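Local coordinates for protein similar to metal-dependent hydrolase (Staphylococcus aureus subsp. aureus Mu50, PDB 3ESH), which is probably a metal-dependent hydrolase of the metallo-beta-lactamase superfamily, although its substrate remains unknown, at residues H110-A114 / F249-E253; N12-M18 / F79-S85; K70-Q75 / W153-K157. All coordinates share one frame; numbering follows the deposited sequence.

Contact 1 (H110-A114 / F249-E253)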
loop_
_atom_site.group_PDB
_atom_site.type_symbol
_atom_site.label_atom_id
_atom_site.label_comp_id
_atom_site.label_asym_id
_atom_site.label_seq_id
_atom_site.Cartn_x
_atom_site.Cartn_y
_atom_site.Cartn_z
ATOM N N HIS A 110 -23.739 -7.371 6.764
ATOM C CA HIS A 110 -24.824 -6.610 6.142
ATOM C C HIS A 110 -26.145 -7.030 6.825
ATOM O O HIS A 110 -26.234 -8.126 7.389
ATOM C CB HIS A 110 -24.835 -6.883 4.635
ATOM C CG HIS A 110 -23.725 -6.199 3.900
ATOM N ND1 HIS A 110 -23.448 -6.445 2.574
ATOM C CD2 HIS A 110 -22.836 -5.263 4.301
ATOM C CE1 HIS A 110 -22.437 -5.689 2.193
ATOM N NE2 HIS A 110 -22.046 -4.962 3.220
ATOM N N PHE A 111 -27.159 -6.170 6.784
ATOM C CA PHE A 111 -28.417 -6.470 7.464
ATOM C C PHE A 111 -29.097 -7.759 7.007
ATOM O O PHE A 111 -29.660 -8.488 7.822
ATOM C CB PHE A 111 -29.399 -5.297 7.338
ATOM C CG PHE A 111 -30.193 -5.304 6.065
ATOM C CD1 PHE A 111 -29.703 -4.698 4.916
ATOM C CD2 PHE A 111 -31.436 -5.931 6.014
ATOM C CE1 PHE A 111 -30.440 -4.712 3.730
ATOM C CE2 PHE A 111 -32.185 -5.955 4.841
ATOM C CZ PHE A 111 -31.688 -5.344 3.694
ATOM N N ASP A 112 -29.047 -8.042 5.710
ATOM C CA ASP A 112 -29.671 -9.248 5.191
ATOM C C ASP A 112 -29.051 -10.512 5.797
ATOM O O ASP A 112 -29.596 -11.599 5.664
ATOM C CB ASP A 112 -29.589 -9.279 3.650
ATOM C CG ASP A 112 -28.203 -8.920 3.115
ATOM O OD1 ASP A 112 -27.653 -7.872 3.526
ATOM O OD2 ASP A 112 -27.664 -9.684 2.257
ATOM N N HIS A 113 -27.930 -10.363 6.489
ATOM C CA HIS A 113 -27.250 -11.506 7.104
ATOM C C HIS A 113 -27.159 -11.444 8.632
ATOM O O HIS A 113 -27.130 -12.479 9.290
ATOM C CB HIS A 113 -25.814 -11.651 6.559
ATOM C CG HIS A 113 -25.735 -12.023 5.103
ATOM N ND1 HIS A 113 -26.244 -11.228 4.095
ATOM C CD2 HIS A 113 -25.199 -13.102 4.490
ATOM C CE1 HIS A 113 -26.029 -11.802 2.924
ATOM N NE2 HIS A 113 -25.397 -12.942 3.135
ATOM N N ALA A 114 -27.129 -10.236 9.190
ATOM C CA ALA A 114 -26.968 -10.078 10.633
ATOM C C ALA A 114 -28.160 -9.599 11.465
ATOM O O ALA A 114 -28.106 -9.635 12.690
ATOM C CB ALA A 114 -25.778 -9.174 10.892
ATOM N N PHE A 249 -25.813 -22.186 -1.135
ATOM C CA PHE A 249 -26.333 -20.842 -1.311
ATOM C C PHE A 249 -27.205 -20.381 -0.166
ATOM O O PHE A 249 -27.861 -21.178 0.497
ATOM C CB PHE A 249 -27.096 -20.762 -2.623
ATOM C CG PHE A 249 -26.221 -20.947 -3.823
ATOM C CD1 PHE A 249 -25.449 -19.881 -4.306
ATOM C CD2 PHE A 249 -26.101 -22.204 -4.428
ATOM C CE1 PHE A 249 -24.573 -20.064 -5.369
ATOM C CE2 PHE A 249 -25.232 -22.393 -5.490
ATOM C CZ PHE A 249 -24.460 -21.322 -5.963
ATOM N N TYR A 250 -27.198 -19.076 0.055
ATOM C CA TYR A 250 -27.945 -18.453 1.131
ATOM C C TYR A 250 -29.074 -17.636 0.531
ATOM O O TYR A 250 -30.146 -17.538 1.117
ATOM C CB TYR A 250 -26.997 -17.538 1.919
ATOM C CG TYR A 250 -27.618 -16.698 3.022
ATOM C CD1 TYR A 250 -27.716 -17.181 4.327
ATOM C CD2 TYR A 250 -28.040 -15.393 2.774
ATOM C CE1 TYR A 250 -28.209 -16.376 5.361
ATOM C CE2 TYR A 250 -28.531 -14.582 3.796
ATOM C CZ TYR A 250 -28.610 -15.079 5.087
ATOM O OH TYR A 250 -29.066 -14.262 6.094
ATOM N N HIS A 251 -28.809 -17.063 -0.645
ATOM C CA HIS A 251 -29.758 -16.202 -1.355
ATOM C C HIS A 251 -30.500 -16.790 -2.550
ATOM O O HIS A 251 -31.443 -16.163 -3.042
ATOM C CB HIS A 251 -29.059 -14.940 -1.881
ATOM C CG HIS A 251 -28.752 -13.919 -0.835
ATOM N ND1 HIS A 251 -29.671 -13.529 0.113
ATOM C CD2 HIS A 251 -27.651 -13.164 -0.627
ATOM C CE1 HIS A 251 -29.147 -12.572 0.861
ATOM N NE2 HIS A 251 -27.920 -12.333 0.430
ATOM N N ASP A 252 -30.083 -17.943 -3.056
ATOM C CA ASP A 252 -30.758 -18.478 -4.236
ATOM C C ASP A 252 -32.161 -19.014 -3.921
ATOM O O ASP A 252 -32.319 -19.928 -3.121
ATOM C CB ASP A 252 -29.880 -19.554 -4.900
ATOM C CG ASP A 252 -30.222 -19.764 -6.366
ATOM O OD1 ASP A 252 -29.288 -19.907 -7.189
ATOM O OD2 ASP A 252 -31.430 -19.789 -6.692
ATOM N N GLU A 253 -33.177 -18.448 -4.560
ATOM C CA GLU A 253 -34.553 -18.874 -4.317
ATOM C C GLU A 253 -34.892 -20.282 -4.786
ATOM O O GLU A 253 -35.712 -20.954 -4.166
ATOM C CB GLU A 253 -35.555 -17.905 -4.956
ATOM C CG GLU A 253 -35.486 -17.827 -6.481
ATOM C CD GLU A 253 -36.535 -16.889 -7.086
ATOM O OE1 GLU A 253 -36.294 -16.378 -8.214
ATOM O OE2 GLU A 253 -37.591 -16.673 -6.449
#
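D112 and H113, in the short helix 111-114, face H251 and Y250 across CA separations of 9.6 and 9.2 Å, so the two backbones stay well apart and side chains from both segments fill the interval. Y250 crosses this interval: CG is anti to the backbone N (chi1 175°), and its hydroxyl donates to the backbone carbonyl of D112, with OH and O 2.7 Å apart. This bond lies in the carbonyl plane, on a lone pair of the oxygen. On the way the phenol ring forms an offset stack with the H113 imidazole, the ring centroids being 4.4 Å apart and the planes inclined by 17°. The D112 carboxylate meets the edge of the H251 ring, the two planes only 12° apart. H251 NE2 donates a weak, bent hydrogen bond to D112 OD2 at 3.2 Å, while H251 ND1 bonds to P47 O in strand 43-47; partners at both nitrogens, the firmer at ND1, would limit rotation of the ring. Y250 CD2 lies over one face of the same imidazole, which completes an aromatic cluster of H113, Y250 and H251, all buried. Both H113 and H251 also touch D206. With H108 and H110, D112 and H113 spell the HxHxDH signature of the metallo-beta-lactamase fold, whose histidines and aspartate bind metal in relatives. H110, H185 and D206 appear to turn donor atoms to one vacant point, a possible site with no metal modelled, and the whole arrangement is consistent with the dinuclear metal centre of this superfamily.

Contact 2 (N12-M18 / F79-S85)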
loop_
_atom_site.group_PDB
_atom_site.type_symbol
_atom_site.label_atom_id
_atom_site.label_comp_id
_atom_site.label_asym_id
_atom_site.label_seq_id
_atom_site.Cartn_x
_atom_site.Cartn_y
_atom_site.Cartn_z
ATOM N N ASN A 12 -35.081 -21.277 7.272
ATOM C CA ASN A 12 -35.857 -20.160 6.763
ATOM C C ASN A 12 -35.724 -18.931 7.668
ATOM O O ASN A 12 -36.508 -18.751 8.606
ATOM C CB ASN A 12 -37.323 -20.566 6.675
ATOM C CG ASN A 12 -38.121 -19.669 5.772
ATOM O OD1 ASN A 12 -38.050 -18.449 5.872
ATOM N ND2 ASN A 12 -38.898 -20.270 4.877
ATOM N N GLY A 13 -34.740 -18.087 7.381
ATOM C CA GLY A 13 -34.533 -16.889 8.166
ATOM C C GLY A 13 -35.224 -15.685 7.560
ATOM O O GLY A 13 -34.940 -14.543 7.923
ATOM N N GLY A 14 -36.133 -15.949 6.628
ATOM C CA GLY A 14 -36.870 -14.878 5.982
ATOM C C GLY A 14 -36.452 -14.669 4.541
ATOM O O GLY A 14 -35.845 -15.541 3.922
ATOM N N ASN A 15 -36.776 -13.503 4.003
ATOM C CA ASN A 15 -36.432 -13.178 2.628
ATOM C C ASN A 15 -36.441 -11.665 2.404
ATOM O O ASN A 15 -36.961 -10.904 3.213
ATOM C CB ASN A 15 -37.438 -13.814 1.662
ATOM C CG ASN A 15 -38.759 -13.054 1.623
ATOM O OD1 ASN A 15 -39.521 -13.063 2.597
ATOM N ND2 ASN A 15 -39.021 -12.370 0.512
ATOM N N THR A 16 -35.869 -11.253 1.277
ATOM C CA THR A 16 -35.813 -9.850 0.896
ATOM C C THR A 16 -35.924 -9.750 -0.625
ATOM O O THR A 16 -35.539 -10.665 -1.339
ATOM C CB THR A 16 -34.479 -9.194 1.329
ATOM O OG1 THR A 16 -33.390 -9.832 0.646
ATOM C CG2 THR A 16 -34.285 -9.311 2.831
ATOM N N LYS A 17 -36.478 -8.648 -1.111
ATOM C CA LYS A 17 -36.593 -8.439 -2.538
ATOM C C LYS A 17 -35.726 -7.226 -2.856
ATOM O O LYS A 17 -36.032 -6.108 -2.436
ATOM C CB LYS A 17 -38.056 -8.213 -2.946
ATOM C CG LYS A 17 -38.936 -9.469 -2.813
ATOM C CD LYS A 17 -40.204 -9.419 -3.693
ATOM C CE LYS A 17 -41.353 -8.650 -3.060
ATOM N NZ LYS A 17 -41.925 -9.395 -1.894
HETATM N N MSE A 18 -34.624 -7.472 -3.566
HETATM C CA MSE A 18 -33.689 -6.425 -3.937
HETATM C C MSE A 18 -33.769 -6.152 -5.427
HETATM O O MSE A 18 -34.076 -7.047 -6.200
HETATM C CB MSE A 18 -32.261 -6.846 -3.580
HETATM C CG MSE A 18 -31.998 -7.131 -2.131
HETATM SE SE MSE A 18 -32.450 -5.637 -1.041
HETATM C CE MSE A 18 -33.911 -6.462 -0.141
ATOM N N PHE A 79 -37.874 -3.409 1.670
ATOM C CA PHE A 79 -37.023 -4.562 1.381
ATOM C C PHE A 79 -37.763 -5.815 0.918
ATOM O O PHE A 79 -37.192 -6.903 0.883
ATOM C CB PHE A 79 -36.165 -4.894 2.596
ATOM C CG PHE A 79 -35.104 -3.881 2.877
ATOM C CD1 PHE A 79 -34.158 -3.565 1.913
ATOM C CD2 PHE A 79 -35.040 -3.243 4.113
ATOM C CE1 PHE A 79 -33.160 -2.629 2.174
ATOM C CE2 PHE A 79 -34.044 -2.303 4.380
ATOM C CZ PHE A 79 -33.103 -1.998 3.406
ATOM N N GLY A 80 -39.034 -5.644 0.570
ATOM C CA GLY A 80 -39.845 -6.735 0.076
ATOM C C GLY A 80 -39.883 -8.000 0.902
ATOM O O GLY A 80 -39.840 -9.106 0.360
ATOM N N VAL A 81 -39.972 -7.854 2.212
ATOM C CA VAL A 81 -40.034 -9.009 3.085
ATOM C C VAL A 81 -41.451 -9.594 3.046
ATOM O O VAL A 81 -42.419 -8.907 3.365
ATOM C CB VAL A 81 -39.703 -8.604 4.529
ATOM C CG1 VAL A 81 -39.422 -9.829 5.364
ATOM C CG2 VAL A 81 -38.532 -7.659 4.535
ATOM N N ASP A 82 -41.578 -10.855 2.649
ATOM C CA ASP A 82 -42.893 -11.489 2.606
ATOM C C ASP A 82 -43.186 -12.061 3.978
ATOM O O ASP A 82 -44.280 -11.891 4.516
ATOM C CB ASP A 82 -42.926 -12.610 1.568
ATOM C CG ASP A 82 -42.556 -12.127 0.192
ATOM O OD1 ASP A 82 -43.152 -11.128 -0.278
ATOM O OD2 ASP A 82 -41.664 -12.751 -0.422
ATOM N N GLU A 83 -42.189 -12.747 4.529
ATOM C CA GLU A 83 -42.291 -13.359 5.843
ATOM C C GLU A 83 -40.986 -13.090 6.576
ATOM O O GLU A 83 -39.935 -12.971 5.958
ATOM C CB GLU A 83 -42.502 -14.876 5.719
ATOM C CG GLU A 83 -41.316 -15.617 5.077
ATOM C CD GLU A 83 -41.500 -17.133 5.022
ATOM O OE1 GLU A 83 -41.567 -17.767 6.098
ATOM O OE2 GLU A 83 -41.576 -17.693 3.903
ATOM N N GLU A 84 -41.059 -12.976 7.894
ATOM C CA GLU A 84 -39.870 -12.757 8.697
ATOM C C GLU A 84 -39.307 -14.135 9.012
ATOM O O GLU A 84 -39.845 -15.154 8.567
ATOM C CB GLU A 84 -40.216 -12.020 9.992
ATOM C CG GLU A 84 -40.437 -10.517 9.818
ATOM C CD GLU A 84 -40.909 -9.835 11.098
ATOM O OE1 GLU A 84 -42.099 -9.983 11.461
ATOM O OE2 GLU A 84 -40.088 -9.159 11.749
ATOM N N SER A 85 -38.239 -14.161 9.793
ATOM C CA SER A 85 -37.566 -15.398 10.153
ATOM C C SER A 85 -38.415 -16.450 10.871
ATOM O O SER A 85 -39.298 -16.125 11.657
ATOM C CB SER A 85 -36.329 -15.057 10.993
ATOM O OG SER A 85 -35.597 -16.211 11.348
#
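The carboxamide of N15 reaches across to the backbone of D82 and E83, where OD1 meets two successive N-H groups. It accepts from D82 N at 3.0 Å and, more weakly, from E83 N. With chi1 at 77°, CG sits between the backbone N and the carbonyl carbon, which brings the amide up to the D82-E83 backbone. N15 ND2 in turn makes a weak bond to D82 OD2, the amide and carboxylate planes only 18° apart, and another weak one to N45 OD1. The other carboxylate oxygen belongs to K17: NZ and D82 OD1 form a salt bridge of 2.7 Å. Bends at the last two torsions of the lysine curl its chain around G80, so that NZ also donates to G80 O, approaching from above the carbonyl plane. Where the chain starts, K17 CB packs 3.8 Å from G80 CA. G80 has a positive phi as the C-prime residue of a Schellman motif that terminates helix 73-78. Just before it, F79 O takes the K17 backbone N-H in a nearly straight bond, with N and O 2.7 Å apart. Beyond, the SE of selenomethionine M18 lies obliquely beside the F79 ring, 5.2 Å from its centroid, a Met-aromatic contact, and the M18 CE methyl packs 3.6 Å from F79 CD1. At the far end N12 OD1 accepts from G14 N in an Asx turn, and S85 CB rests 3.4 Å from G13 O. Strand 15-19 is paired on one side: T16 and M18 bond through their backbones with L46 and I44 of strand 43-47, while K17 N bonds to the loop joining helix 73-78 to helix 87-92.

Contact 3 (K70-Q75 / W153-K157)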
loop_
_atom_site.group_PDB
_atom_site.type_symbol
_atom_site.label_atom_id
_atom_site.label_comp_id
_atom_site.label_asym_id
_atom_site.label_seq_id
_atom_site.Cartn_x
_atom_site.Cartn_y
_atom_site.Cartn_z
ATOM N N LYS A 70 -37.039 -7.062 14.080
ATOM C CA LYS A 70 -35.854 -6.214 13.897
ATOM C C LYS A 70 -36.018 -5.099 12.863
ATOM O O LYS A 70 -35.666 -3.946 13.121
ATOM C CB LYS A 70 -34.647 -7.085 13.526
ATOM C CG LYS A 70 -34.200 -8.022 14.642
ATOM C CD LYS A 70 -33.725 -7.239 15.867
ATOM C CE LYS A 70 -32.451 -6.460 15.589
ATOM N NZ LYS A 70 -31.252 -7.313 15.737
ATOM N N LEU A 71 -36.532 -5.453 11.689
ATOM C CA LEU A 71 -36.754 -4.476 10.633
ATOM C C LEU A 71 -38.017 -3.707 10.979
ATOM O O LEU A 71 -38.958 -4.270 11.529
ATOM C CB LEU A 71 -36.929 -5.166 9.270
ATOM C CG LEU A 71 -35.688 -5.591 8.470
ATOM C CD1 LEU A 71 -34.813 -6.488 9.300
ATOM C CD2 LEU A 71 -36.124 -6.305 7.198
ATOM N N SER A 72 -38.034 -2.418 10.674
ATOM C CA SER A 72 -39.209 -1.614 10.951
ATOM C C SER A 72 -40.269 -1.939 9.906
ATOM O O SER A 72 -40.075 -2.804 9.047
ATOM C CB SER A 72 -38.869 -0.128 10.876
ATOM O OG SER A 72 -38.881 0.316 9.530
ATOM N N GLU A 73 -41.389 -1.232 9.980
ATOM C CA GLU A 73 -42.486 -1.438 9.048
ATOM C C GLU A 73 -42.077 -0.866 7.702
ATOM O O GLU A 73 -42.390 -1.430 6.654
ATOM C CB GLU A 73 -43.734 -0.724 9.563
ATOM C CG GLU A 73 -44.993 -1.578 9.599
ATOM C CD GLU A 73 -44.778 -2.938 10.253
ATOM O OE1 GLU A 73 -44.005 -3.021 11.234
ATOM O OE2 GLU A 73 -45.398 -3.923 9.790
ATOM N N LYS A 74 -41.360 0.250 7.738
ATOM C CA LYS A 74 -40.906 0.899 6.528
ATOM C C LYS A 74 -39.836 0.062 5.840
ATOM O O LYS A 74 -39.771 0.004 4.610
ATOM C CB LYS A 74 -40.350 2.282 6.853
ATOM C CG LYS A 74 -40.049 3.122 5.633
ATOM C CD LYS A 74 -39.637 4.526 6.031
ATOM C CE LYS A 74 -39.380 5.401 4.815
ATOM N NZ LYS A 74 -39.050 6.792 5.226
ATOM N N GLN A 75 -38.989 -0.586 6.631
ATOM C CA GLN A 75 -37.937 -1.414 6.059
ATOM C C GLN A 75 -38.515 -2.720 5.526
ATOM O O GLN A 75 -38.074 -3.212 4.495
ATOM C CB GLN A 75 -36.842 -1.681 7.093
ATOM C CG GLN A 75 -36.110 -0.417 7.514
ATOM C CD GLN A 75 -34.969 -0.685 8.466
ATOM O OE1 GLN A 75 -35.130 -1.365 9.474
ATOM N NE2 GLN A 75 -33.805 -0.142 8.153
ATOM N N TRP A 153 -26.145 -1.629 10.497
ATOM C CA TRP A 153 -27.006 -0.908 11.428
ATOM C C TRP A 153 -26.642 -1.086 12.883
ATOM O O TRP A 153 -26.375 -2.210 13.313
ATOM C CB TRP A 153 -28.461 -1.357 11.269
ATOM C CG TRP A 153 -28.991 -1.406 9.862
ATOM C CD1 TRP A 153 -28.566 -0.674 8.792
ATOM C CD2 TRP A 153 -30.131 -2.141 9.415
ATOM N NE1 TRP A 153 -29.377 -0.898 7.715
ATOM C CE2 TRP A 153 -30.351 -1.796 8.069
ATOM C CE3 TRP A 153 -30.999 -3.056 10.030
ATOM C CZ2 TRP A 153 -31.403 -2.333 7.317
ATOM C CZ3 TRP A 153 -32.043 -3.588 9.285
ATOM C CH2 TRP A 153 -32.233 -3.221 7.940
ATOM N N ASP A 154 -26.647 0.023 13.631
ATOM C CA ASP A 154 -26.357 0.011 15.070
ATOM C C ASP A 154 -27.396 -0.909 15.687
ATOM O O ASP A 154 -27.120 -1.672 16.616
ATOM C CB ASP A 154 -26.542 1.411 15.676
ATOM C CG ASP A 154 -25.429 2.366 15.299
ATOM O OD1 ASP A 154 -25.637 3.594 15.387
ATOM O OD2 ASP A 154 -24.341 1.886 14.930
ATOM N N LYS A 155 -28.601 -0.819 15.137
ATOM C CA LYS A 155 -29.732 -1.603 15.583
ATOM C C LYS A 155 -29.437 -3.105 15.640
ATOM O O LYS A 155 -30.174 -3.860 16.265
ATOM C CB LYS A 155 -30.906 -1.327 14.653
ATOM C CG LYS A 155 -32.185 -2.015 15.032
ATOM C CD LYS A 155 -33.368 -1.402 14.291
ATOM C CE LYS A 155 -33.294 -1.625 12.793
ATOM N NZ LYS A 155 -34.549 -1.157 12.153
ATOM N N ASN A 156 -28.352 -3.528 14.997
ATOM C CA ASN A 156 -27.951 -4.938 14.949
ATOM C C ASN A 156 -26.840 -5.322 15.922
ATOM O O ASN A 156 -26.306 -6.424 15.844
ATOM C CB ASN A 156 -27.511 -5.322 13.525
ATOM C CG ASN A 156 -28.677 -5.424 12.546
ATOM O OD1 ASN A 156 -28.471 -5.488 11.341
ATOM N ND2 ASN A 156 -29.904 -5.444 13.064
ATOM N N LYS A 157 -26.487 -4.407 16.821
ATOM C CA LYS A 157 -25.461 -4.673 17.826
ATOM C C LYS A 157 -26.108 -5.476 18.966
ATOM O O LYS A 157 -27.338 -5.500 19.077
ATOM C CB LYS A 157 -24.919 -3.360 18.383
ATOM C CG LYS A 157 -24.194 -2.477 17.383
ATOM C CD LYS A 157 -23.255 -1.540 18.115
ATOM C CE LYS A 157 -22.385 -0.720 17.173
ATOM N NZ LYS A 157 -23.148 0.325 16.457
HETATM O O HOH W 1 -28.822 -7.941 14.934
#
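A capping box formed by S72 and Q75 starts helix 73-78, and the glutamine that closes it also carries the contact with the 3-10 turn 154-156. S72 OG receives the Q75 backbone N-H at 3.0 Å, and Q75 OE1 accepts a weak bond from S72 N. The same OE1 accepts from K155 NZ, 2.7 Å away, so the amide oxygen has two donors, the lysine the closer. K155 reaches it with CG trans to the main-chain nitrogen (chi1 -177°) and a single bend further along, and its ammonium also donates to K70 O in the carbonyl plane. Held in this way, Q75 NE2 lies over one face of the W153 indole, offset toward its rim. The amide and ring planes are 24° apart, and NE2 stands 3.4 Å from CZ2. L71 meets the indole differently, its CD1 methyl at the edge 4.0 Å from CZ3. W153 NE1 bonds to S150 O. The K70 chain, bent at three torsions, brings its ammonium beside N156, where T118 OG1 and A115 O bind it; a water accepting from K70 NZ at 2.6 Å lies 3.1 Å from N156 O, to which it can donate.

How the contacts relate
From the N terminus, contact 2 comes first, bringing the loop after helix 73-78 back onto strand 15-19 and closing some 60 residues. Contact 3 opens at 70-75, inside that loop, and closes at 153-157, so the two cross. Contact 1 opens at 110-114, within the span of contact 3, and closes only at 249-253; it crosses contact 3 but follows contact 2 in series. F111, F79 and W153, one ring from each contact, meet one another: F111 stacks on W153 and touches F79. Strand 15-19, the start of helix 73-78 and the 154-156 turn are thus linked to helix 111-114, next to H110 of the possible metal site.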